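Local structure of geranylgeranyl pyrophosphate synthase (Corynebacterium glutamicum, 3LMD) at residues 169-174 with 196-201; 203-208 with 224-229. The protein probably catalyses magnesium-dependent chain elongation of isoprenyl diphosphates in isoprenoid biosynthesis. All coordinates share one frame; numbering follows the deposited sequence.

Contact 1 of 2, residues 169-174 with 196-201; sequences FGELVT and IREKTG
In the all-helical fold of the trans-prenyl synthases, Glu171 and Leu172 of helix 159-181 rest on Arg197, Glu198 and Lys199 of helix 188-214. The local axes pass 7.1 Å apart with their directions 121° from each other. Leu172 bears on the carbonyls: its CD2 is 3.2 Å from Lys199 O, and its CA makes a CA-H...O contact of 3.4 Å with Glu198 O, with 154° at the hydrogen. A branched, apolar leucine suits this place, its side chain also packing beside Val202 and Leu203 and touching Thr107 and Thr111 of helix 95-118.

The charged groups gather round Glu171. Glu171 is bent at chi2, which folds CD round, and its OE1 lies at the edge of the Arg197 guanidinium, near its plane, in a salt bridge of 3.6 Å to NH1. Arg197 NH2 makes a weak hydrogen bond of 3.2 Å to Glu198 OE2, part of a second salt bridge. The two terminal nitrogens thus each take one carboxylate in a three-residue salt-bridge network; Glu171 OE1 and Glu198 OE2, like charges, come within 3.8 Å, a repulsion the arginine probably offsets. Arg178 adds a salt bridge to Glu198 OE1, so each oxygen of this buried carboxylate has a cationic partner. Thr174 sets its methyl CG2 3.8 Å from Glu198 OE2, while its OG1 turns back to bond Gly170 O at 2.7 Å.

The side chain of Lys199 sets off away from 169-174, and its NZ forms a salt bridge with Glu179. A wider pi-type turn spans 197-201, where Ile196 O accepts from both Thr200 N and Gly201 N. Such a local widening of the helix at a Lys-Thr pair beside the aspartate-rich metal site is characteristic of the prenyl synthase active-site wall.

Contact 2 of 2, residues 203-208 with 224-229; sequences LIASAG and ALKNFG
Lys226 lies against Ala205 where helix 219-246 runs back beside helix 188-214, the local axes 6.9 Å apart and 155° from parallel. Its CB sits 4.0 Å from Ala205 O. CG, anti to the backbone N, is slightly nearer that oxygen at 3.8 Å and also touches Ala205 CB. Beyond CG the chain bends at chi3 and chi4 and leads away from 203-208, with NZ in a long, weak ion pair with Asp223. The lysine thus lends its aliphatic base to the packing and carries its charge off.

The backbones make a reciprocal pair of CA-H...O contacts: Lys226 CA to Ala205 O at 3.5 Å, with 156° at the hydrogen, and Ala205 CA to Lys226 O at 3.4 Å, more bent at 124°. The small methyl of Ala205, CB, presses on Lys226 O at 3.2 Å. The CA atoms of Ala205 and Gly229 are 4.0 Å apart; the lack of a side chain on Gly229 lets the backbones meet, as Ile204 O and Ala205 CA crowd the place of a CB. Gly208, also without a side chain, brings its carbonyl to Leu225 CB. Ile204 CG2 reaches Gly229 O at 3.4 Å, and the Ile204 side chain also touches Phe77 and Phe81.

Small residues on both helices permit this closeness, and between the two segments the packing rests on van der Waals and weak CA-H...O contacts, without charged or conventional hydrogen-bonded partners.

In the fold
Helix 188-214 belongs to both contacts: residues 196-201 meet the helix before it in the chain, and 203-208 meet the helix after it. The centres of contacts 1 and 2 are 13 Å apart, and the two touch through Leu172 CD1 and Leu203 CD2 at 4.1 Å. Ser206 further ties the shared helix to helix 159-181 by a hydrogen bond to His164. Contact 1 borders the calcium site seen for this protein, unoccupied in this chain, the Lys199 side chain being about 4 Å from that of Asp115 and about 5 Å from that of Asp119, and it also reaches the second subunit. Contact 2 is buried helix packing away from that site.

Contact 1 of 2, residues 169-174 with 196-201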
loop_
_atom_site.group_PDB
_atom_site.type_symbol
_atom_site.label_atom_id
_atom_site.label_comp_id
_atom_site.label_asym_id
_atom_site.label_seq_id
_atom_site.Cartn_x
_atom_site.Cartn_y
_atom_site.Cartn_z
ATOM N N PHE A 169 0.024 -10.049 -3.251
ATOM C CA PHE A 169 0.566 -8.709 -3.144
ATOM C C PHE A 169 1.993 -8.724 -2.542
ATOM O O PHE A 169 2.877 -8.047 -3.038
ATOM C CB PHE A 169 -0.395 -7.814 -2.339
ATOM C CG PHE A 169 0.045 -6.386 -2.269
ATOM C CD1 PHE A 169 0.280 -5.665 -3.433
ATOM C CD2 PHE A 169 0.256 -5.774 -1.054
ATOM C CE1 PHE A 169 0.701 -4.349 -3.382
ATOM C CE2 PHE A 169 0.683 -4.428 -0.998
ATOM C CZ PHE A 169 0.913 -3.738 -2.168
ATOM N N GLY A 170 2.218 -9.539 -1.528
ATOM C CA GLY A 170 3.582 -9.716 -0.970
ATOM C C GLY A 170 4.587 -10.170 -2.042
ATOM O O GLY A 170 5.707 -9.665 -2.129
ATOM N N GLU A 171 4.183 -11.122 -2.863
ATOM C CA GLU A 171 5.015 -11.530 -4.022
ATOM C C GLU A 171 5.279 -10.432 -5.023
ATOM O O GLU A 171 6.421 -10.303 -5.498
ATOM C CB GLU A 171 4.418 -12.736 -4.765
ATOM C CG GLU A 171 4.519 -14.007 -3.953
ATOM C CD GLU A 171 5.963 -14.351 -3.660
ATOM O OE1 GLU A 171 6.665 -14.732 -4.618
ATOM O OE2 GLU A 171 6.402 -14.218 -2.490
ATOM N N LEU A 172 4.241 -9.666 -5.376
ATOM C CA LEU A 172 4.406 -8.578 -6.337
ATOM C C LEU A 172 5.399 -7.584 -5.800
ATOM O O LEU A 172 6.233 -7.085 -6.541
ATOM C CB LEU A 172 3.088 -7.805 -6.593
ATOM C CG LEU A 172 1.964 -8.327 -7.483
ATOM C CD1 LEU A 172 0.706 -7.497 -7.292
ATOM C CD2 LEU A 172 2.347 -8.285 -8.929
ATOM N N VAL A 173 5.282 -7.263 -4.510
ATOM C CA VAL A 173 6.169 -6.278 -3.904
ATOM C C VAL A 173 7.596 -6.861 -3.860
ATOM O O VAL A 173 8.578 -6.157 -4.091
ATOM C CB VAL A 173 5.721 -5.892 -2.474
ATOM C CG1 VAL A 173 6.799 -5.020 -1.822
ATOM C CG2 VAL A 173 4.383 -5.092 -2.536
ATOM N N THR A 174 7.686 -8.158 -3.588
ATOM C CA THR A 174 8.993 -8.834 -3.528
ATOM C C THR A 174 9.645 -8.750 -4.917
ATOM O O THR A 174 10.830 -8.461 -5.023
ATOM C CB THR A 174 8.865 -10.297 -3.046
ATOM O OG1 THR A 174 8.344 -10.296 -1.712
ATOM C CG2 THR A 174 10.229 -11.057 -3.075
ATOM N N ILE A 196 10.196 -11.948 -13.140
ATOM C CA ILE A 196 8.964 -12.044 -13.940
ATOM C C ILE A 196 7.879 -12.852 -13.225
ATOM O O ILE A 196 6.724 -12.442 -13.200
ATOM C CB ILE A 196 9.211 -12.647 -15.333
ATOM C CG1 ILE A 196 10.305 -11.865 -16.057
ATOM C CG2 ILE A 196 7.901 -12.669 -16.149
ATOM C CD1 ILE A 196 10.046 -10.407 -16.130
ATOM N N ARG A 197 8.253 -13.972 -12.628
ATOM C CA ARG A 197 7.274 -14.787 -11.871
ATOM C C ARG A 197 6.580 -13.933 -10.796
ATOM O O ARG A 197 5.355 -14.006 -10.616
ATOM C CB ARG A 197 7.966 -15.978 -11.205
ATOM C CG ARG A 197 7.023 -16.912 -10.442
ATOM C CD ARG A 197 7.801 -18.085 -9.762
ATOM N NE ARG A 197 8.969 -17.593 -9.025
ATOM C CZ ARG A 197 8.931 -17.082 -7.796
ATOM N NH1 ARG A 197 7.773 -17.004 -7.138
ATOM N NH2 ARG A 197 10.053 -16.638 -7.225
ATOM N N GLU A 198 7.365 -13.134 -10.065
ATOM C CA GLU A 198 6.823 -12.314 -8.964
ATOM C C GLU A 198 6.117 -11.038 -9.401
ATOM O O GLU A 198 5.015 -10.741 -8.938
ATOM C CB GLU A 198 7.923 -11.963 -7.952
ATOM C CG GLU A 198 8.466 -13.216 -7.261
ATOM C CD GLU A 198 9.795 -12.961 -6.566
ATOM O OE1 GLU A 198 10.439 -11.942 -6.864
ATOM O OE2 GLU A 198 10.209 -13.802 -5.752
ATOM N N LYS A 199 6.748 -10.283 -10.285
ATOM C CA LYS A 199 6.178 -9.019 -10.743
ATOM C C LYS A 199 4.981 -9.182 -11.641
ATOM O O LYS A 199 4.093 -8.310 -11.647
ATOM C CB LYS A 199 7.206 -8.195 -11.544
ATOM C CG LYS A 199 8.214 -7.432 -10.727
ATOM C CD LYS A 199 8.889 -6.316 -11.589
ATOM C CE LYS A 199 7.965 -5.135 -11.898
ATOM N NZ LYS A 199 8.724 -4.058 -12.668
ATOM N N THR A 200 4.968 -10.244 -12.445
ATOM C CA THR A 200 3.927 -10.403 -13.484
ATOM C C THR A 200 3.080 -11.683 -13.360
ATOM O O THR A 200 1.843 -11.638 -13.452
ATOM C CB THR A 200 4.543 -10.422 -14.906
ATOM O OG1 THR A 200 5.248 -9.196 -15.150
ATOM C CG2 THR A 200 3.455 -10.593 -15.969
ATOM N N GLY A 201 3.736 -12.828 -13.196
ATOM C CA GLY A 201 2.994 -14.102 -13.208
ATOM C C GLY A 201 1.987 -14.205 -12.074
ATOM O O GLY A 201 0.856 -14.705 -12.276
#

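Contact 2 of 2, residues 203-208 with 224-229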
loop_
_atom_site.group_PDB
_atom_site.type_symbol
_atom_site.label_atom_id
_atom_site.label_comp_id
_atom_site.label_asym_id
_atom_site.label_seq_id
_atom_site.Cartn_x
_atom_site.Cartn_y
_atom_site.Cartn_z
ATOM N N LEU A 203 0.107 -12.281 -10.376
ATOM C CA LEU A 203 -1.178 -11.580 -10.395
ATOM C C LEU A 203 -2.118 -12.147 -11.465
ATOM O O LEU A 203 -3.343 -12.152 -11.291
ATOM C CB LEU A 203 -0.984 -10.084 -10.599
ATOM C CG LEU A 203 -2.207 -9.176 -10.434
ATOM C CD1 LEU A 203 -2.932 -9.322 -9.067
ATOM C CD2 LEU A 203 -1.671 -7.713 -10.603
ATOM N N ILE A 204 -1.555 -12.625 -12.566
ATOM C CA ILE A 204 -2.382 -13.301 -13.574
ATOM C C ILE A 204 -2.870 -14.634 -12.996
ATOM O O ILE A 204 -4.045 -14.982 -13.132
ATOM C CB ILE A 204 -1.597 -13.484 -14.891
ATOM C CG1 ILE A 204 -1.236 -12.104 -15.457
ATOM C CG2 ILE A 204 -2.406 -14.253 -15.931
ATOM C CD1 ILE A 204 -0.234 -12.191 -16.602
ATOM N N ALA A 205 -1.978 -15.357 -12.320
ATOM C CA ALA A 205 -2.343 -16.571 -11.592
ATOM C C ALA A 205 -3.473 -16.272 -10.611
ATOM O O ALA A 205 -4.418 -17.055 -10.488
ATOM C CB ALA A 205 -1.122 -17.174 -10.840
ATOM N N SER A 206 -3.378 -15.132 -9.924
ATOM C CA SER A 206 -4.393 -14.743 -8.955
ATOM C C SER A 206 -5.756 -14.496 -9.604
ATOM O O SER A 206 -6.775 -14.816 -9.033
ATOM C CB SER A 206 -3.943 -13.464 -8.199
ATOM O OG SER A 206 -4.990 -12.980 -7.398
ATOM N N ALA A 207 -5.772 -13.851 -10.759
ATOM C CA ALA A 207 -7.008 -13.652 -11.498
ATOM C C ALA A 207 -7.685 -15.009 -11.795
ATOM O O ALA A 207 -8.895 -15.139 -11.632
ATOM C CB ALA A 207 -6.732 -12.932 -12.767
ATOM N N GLY A 208 -6.908 -16.010 -12.211
ATOM C CA GLY A 208 -7.490 -17.362 -12.502
ATOM C C GLY A 208 -8.017 -17.991 -11.213
ATOM O O GLY A 208 -9.131 -18.515 -11.158
ATOM N N ALA A 224 -5.758 -25.543 -11.345
ATOM C CA ALA A 224 -5.287 -25.576 -12.719
ATOM C C ALA A 224 -5.304 -24.178 -13.345
ATOM O O ALA A 224 -4.419 -23.832 -14.125
ATOM C CB ALA A 224 -6.155 -26.531 -13.555
ATOM N N LEU A 225 -6.344 -23.396 -13.059
ATOM C CA LEU A 225 -6.469 -22.063 -13.679
ATOM C C LEU A 225 -5.435 -21.090 -13.093
ATOM O O LEU A 225 -4.858 -20.249 -13.803
ATOM C CB LEU A 225 -7.905 -21.499 -13.483
ATOM C CG LEU A 225 -8.822 -22.225 -14.495
ATOM C CD1 LEU A 225 -10.273 -22.348 -13.961
ATOM C CD2 LEU A 225 -8.781 -21.554 -15.827
ATOM N N LYS A 226 -5.197 -21.230 -11.806
ATOM C CA LYS A 226 -4.128 -20.502 -11.155
ATOM C C LYS A 226 -2.771 -20.790 -11.846
ATOM O O LYS A 226 -2.031 -19.868 -12.231
ATOM C CB LYS A 226 -4.051 -20.921 -9.690
ATOM C CG LYS A 226 -2.909 -20.199 -8.957
ATOM C CD LYS A 226 -2.818 -20.552 -7.450
ATOM C CE LYS A 226 -2.374 -21.976 -7.237
ATOM N NZ LYS A 226 -1.527 -22.060 -6.003
ATOM N N ASN A 227 -2.458 -22.074 -12.008
ATOM C CA ASN A 227 -1.155 -22.484 -12.554
ATOM C C ASN A 227 -1.046 -22.094 -14.017
ATOM O O ASN A 227 0.038 -21.743 -14.521
ATOM C CB ASN A 227 -0.968 -23.998 -12.388
ATOM C CG ASN A 227 -0.726 -24.421 -10.934
ATOM O OD1 ASN A 227 -0.519 -23.602 -10.048
ATOM N ND2 ASN A 227 -0.755 -25.718 -10.699
ATOM N N PHE A 228 -2.173 -22.146 -14.726
ATOM C CA PHE A 228 -2.184 -21.735 -16.118
ATOM C C PHE A 228 -1.874 -20.234 -16.215
ATOM O O PHE A 228 -1.103 -19.799 -17.056
ATOM C CB PHE A 228 -3.564 -22.002 -16.754
ATOM C CG PHE A 228 -3.675 -21.481 -18.164
ATOM C CD1 PHE A 228 -3.096 -22.176 -19.210
ATOM C CD2 PHE A 228 -4.347 -20.285 -18.433
ATOM C CE1 PHE A 228 -3.182 -21.701 -20.527
ATOM C CE2 PHE A 228 -4.429 -19.796 -19.712
ATOM C CZ PHE A 228 -3.856 -20.523 -20.778
ATOM N N GLY A 229 -2.481 -19.446 -15.343
ATOM C CA GLY A 229 -2.215 -17.993 -15.349
ATOM C C GLY A 229 -0.735 -17.714 -15.049
ATOM O O GLY A 229 -0.134 -16.826 -15.661
#